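Local coordinates for LY49A (Mus musculus, PDB 1QO3), which serves as an inhibitory receptor on natural killer cells, recognising MHC class I H-2d molecules through its C-type lectin-like domain and so preventing cell lysis, at residues 15-19 against 28-32. The protein carries 1 engineered substitution. Numbering follows the deposited sequence.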
ATOM      1  N   LYS C  15       7.745   7.765 -31.060  1.00 35.90           N
ATOM      2  CA  LYS C  15       7.675   6.876 -29.862  1.00 36.25           C
ATOM      3  C   LYS C  15       6.231   6.827 -29.344  1.00 34.44           C
ATOM      4  O   LYS C  15       5.605   7.865 -29.103  1.00 33.24           O
ATOM      5  CB  LYS C  15       8.609   7.401 -28.765  1.00 38.78           C
ATOM      6  CG  LYS C  15       8.953   6.385 -27.667  1.00 42.74           C
ATOM      7  CD  LYS C  15       9.964   5.339 -28.145  1.00 45.00           C
ATOM      8  CE  LYS C  15      11.286   5.982 -28.570  1.00 45.65           C
ATOM      9  NZ  LYS C  15      12.260   4.980 -29.100  1.00 46.88           N
ATOM     10  N   VAL C  16       5.707   5.618 -29.177  1.00 31.79           N
ATOM     11  CA  VAL C  16       4.336   5.448 -28.715  1.00 30.06           C
ATOM     12  C   VAL C  16       4.189   4.316 -27.695  1.00 28.74           C
ATOM     13  O   VAL C  16       4.610   3.187 -27.936  1.00 29.58           O
ATOM     14  CB  VAL C  16       3.389   5.178 -29.918  1.00 29.33           C
ATOM     15  CG1 VAL C  16       1.952   5.036 -29.440  1.00 28.92           C
ATOM     16  CG2 VAL C  16       3.505   6.306 -30.935  1.00 27.90           C
ATOM     17  N   TYR C  17       3.606   4.638 -26.545  1.00 27.42           N
ATOM     18  CA  TYR C  17       3.366   3.652 -25.501  1.00 26.70           C
ATOM     19  C   TYR C  17       1.869   3.391 -25.502  1.00 23.71           C
ATOM     20  O   TYR C  17       1.083   4.278 -25.830  1.00 22.26           O
ATOM     21  CB  TYR C  17       3.844   4.170 -24.137  1.00 32.99           C
ATOM     22  CG  TYR C  17       5.346   4.345 -24.093  1.00 40.27           C
ATOM     23  CD1 TYR C  17       6.185   3.242 -23.923  1.00 44.06           C
ATOM     24  CD2 TYR C  17       5.933   5.586 -24.340  1.00 42.80           C
ATOM     25  CE1 TYR C  17       7.572   3.364 -24.019  1.00 47.33           C
ATOM     26  CE2 TYR C  17       7.320   5.723 -24.437  1.00 46.12           C
ATOM     27  CZ  TYR C  17       8.134   4.605 -24.281  1.00 48.04           C
ATOM     28  OH  TYR C  17       9.501   4.708 -24.442  1.00 49.36           O
ATOM     29  N   TRP C  18       1.472   2.173 -25.148  1.00 20.16           N
ATOM     30  CA  TRP C  18       0.059   1.825 -25.168  1.00 17.15           C
ATOM     31  C   TRP C  18      -0.310   0.770 -24.141  1.00 15.83           C
ATOM     32  O   TRP C  18       0.553   0.122 -23.556  1.00 14.45           O
ATOM     33  CB  TRP C  18      -0.314   1.276 -26.540  1.00 13.80           C
ATOM     34  CG  TRP C  18       0.343  -0.059 -26.798  1.00 14.54           C
ATOM     35  CD1 TRP C  18       1.625  -0.281 -27.227  1.00 12.41           C
ATOM     36  CD2 TRP C  18      -0.237  -1.355 -26.582  1.00 13.92           C
ATOM     37  NE1 TRP C  18       1.875  -1.634 -27.290  1.00 13.11           N
ATOM     38  CE2 TRP C  18       0.750  -2.315 -26.903  1.00 13.72           C
ATOM     39  CE3 TRP C  18      -1.497  -1.797 -26.149  1.00 12.89           C
ATOM     40  CZ2 TRP C  18       0.516  -3.698 -26.806  1.00 13.60           C
ATOM     41  CZ3 TRP C  18      -1.731  -3.174 -26.054  1.00 13.64           C
ATOM     42  CH2 TRP C  18      -0.725  -4.106 -26.383  1.00 13.08           C
ATOM     43  N   PHE C  19      -1.614   0.593 -23.965  1.00 14.40           N
ATOM     44  CA  PHE C  19      -2.171  -0.402 -23.060  1.00 13.15           C
ATOM     45  C   PHE C  19      -3.672  -0.398 -23.287  1.00 13.48           C
ATOM     46  O   PHE C  19      -4.211   0.529 -23.896  1.00 13.77           O
ATOM     47  CB  PHE C  19      -1.854  -0.061 -21.597  1.00 14.55           C
ATOM     48  CG  PHE C  19      -2.570   1.168 -21.080  1.00 14.86           C
ATOM     49  CD1 PHE C  19      -3.922   1.117 -20.738  1.00 13.00           C
ATOM     50  CD2 PHE C  19      -1.888   2.372 -20.929  1.00 14.25           C
ATOM     51  CE1 PHE C  19      -4.580   2.246 -20.252  1.00 13.93           C
ATOM     52  CE2 PHE C  19      -2.542   3.509 -20.445  1.00 13.72           C
ATOM     53  CZ  PHE C  19      -3.892   3.442 -20.105  1.00 12.16           C
ATOM     54  N   PHE C  28      -0.203   6.559 -26.298  1.00 13.45           N
ATOM     55  CA  PHE C  28       0.405   7.827 -25.949  1.00 14.61           C
ATOM     56  C   PHE C  28       1.505   8.159 -26.946  1.00 16.39           C
ATOM     57  O   PHE C  28       2.564   7.522 -26.958  1.00 14.18           O
ATOM     58  CB  PHE C  28       0.967   7.762 -24.526  1.00 16.88           C
ATOM     59  CG  PHE C  28      -0.095   7.619 -23.464  1.00 18.32           C
ATOM     60  CD1 PHE C  28      -0.798   6.427 -23.318  1.00 19.78           C
ATOM     61  CD2 PHE C  28      -0.407   8.686 -22.629  1.00 17.70           C
ATOM     62  CE1 PHE C  28      -1.800   6.299 -22.350  1.00 20.89           C
ATOM     63  CE2 PHE C  28      -1.409   8.574 -21.655  1.00 18.34           C
ATOM     64  CZ  PHE C  28      -2.105   7.377 -21.516  1.00 21.00           C
ATOM     65  N   VAL C  29       1.219   9.139 -27.801  1.00 17.17           N
ATOM     66  CA  VAL C  29       2.147   9.607 -28.825  1.00 19.11           C
ATOM     67  C   VAL C  29       3.102  10.543 -28.111  1.00 21.69           C
ATOM     68  O   VAL C  29       2.732  11.671 -27.773  1.00 21.59           O
ATOM     69  CB  VAL C  29       1.409  10.407 -29.926  1.00 18.77           C
ATOM     70  CG1 VAL C  29       2.381  10.785 -31.039  1.00 19.36           C
ATOM     71  CG2 VAL C  29       0.252   9.591 -30.481  1.00 19.15           C
ATOM     72  N   MET C  30       4.330  10.087 -27.886  1.00 23.20           N
ATOM     73  CA  MET C  30       5.303  10.905 -27.170  1.00 25.93           C
ATOM     74  C   MET C  30       5.863  12.135 -27.908  1.00 27.09           C
ATOM     75  O   MET C  30       6.375  13.049 -27.262  1.00 29.60           O
ATOM     76  CB  MET C  30       6.433  10.018 -26.638  1.00 23.39           C
ATOM     77  CG  MET C  30       5.943   8.834 -25.785  1.00 22.64           C
ATOM     78  SD  MET C  30       4.790   9.246 -24.438  1.00 23.02           S
ATOM     79  CE  MET C  30       5.934   9.766 -23.126  1.00 25.71           C
ATOM     80  N   ASP C  31       5.771  12.171 -29.239  1.00 30.03           N
ATOM     81  CA  ASP C  31       6.234  13.346 -30.004  1.00 30.16           C
ATOM     82  C   ASP C  31       5.207  14.445 -29.737  1.00 29.31           C
ATOM     83  O   ASP C  31       4.137  14.455 -30.349  1.00 27.92           O
ATOM     84  CB  ASP C  31       6.234  13.088 -31.520  1.00 34.63           C
ATOM     85  CG  ASP C  31       7.435  12.287 -32.000  1.00 39.01           C
ATOM     86  OD1 ASP C  31       8.348  12.001 -31.191  1.00 41.54           O
ATOM     87  OD2 ASP C  31       7.458  11.950 -33.208  1.00 40.31           O
ATOM     88  N   ARG C  32       5.521  15.364 -28.832  1.00 27.86           N
ATOM     89  CA  ARG C  32       4.601  16.439 -28.502  1.00 27.65           C
ATOM     90  C   ARG C  32       4.061  17.182 -29.725  1.00 26.28           C
ATOM     91  O   ARG C  32       4.794  17.475 -30.662  1.00 27.34           O
ATOM     92  CB  ARG C  32       5.275  17.410 -27.532  1.00 29.64           C
ATOM     93  CG  ARG C  32       5.274  16.898 -26.097  1.00 32.85           C
ATOM     94  CD  ARG C  32       6.658  16.877 -25.455  1.00 35.83           C
ATOM     95  NE  ARG C  32       7.142  18.185 -25.005  1.00 40.19           N
ATOM     96  CZ  ARG C  32       6.497  18.995 -24.167  1.00 42.26           C
ATOM     97  NH1 ARG C  32       5.311  18.658 -23.672  1.00 42.70           N
ATOM     98  NH2 ARG C  32       7.056  20.140 -23.793  1.00 43.33           N
TER
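Phe-28, Tyr-17 and Met-30 dominate the antiparallel hairpin pairing of strands 16-21 and 24-30 in this C-type lectin-like domain. Tyr-17 and Phe-28 form a hydrogen-bonded pair, closed by Phe-28 N to Tyr-17 O (2.7 Å) and Tyr-17 N to Phe-28 O (3.1 Å); the latter oxygen also accepts a CA-H...O contact from Val-16 CA at 3.2 Å. A third bond, Met-30 N to Lys-15 O (2.8 Å), extends the pairing to the open end of the hairpin. On the sheet face bearing Tyr-17 and Phe-28, Met-30 packs against the edge of the Tyr-17 ring, its CG 3.6 Å from Tyr-17 CD2, and its SD lies at the ring edge, 5.2 Å from the ring centroid, a Met-aromatic contact. Phe-28 CE1 meets Phe-19 CE2 at 3.5 Å, rim to rim, while Val-16 and Val-29 occupy the other face. Within the sheet, strand 24-30 lies between strands 16-21 and 124-131, antiparallel to both, Phe-28 touching Ile-127, whereas Phe-19 packs on helix 55-64 and reaches Tyr-17 of the second subunit, placing this hairpin at the homodimer interface.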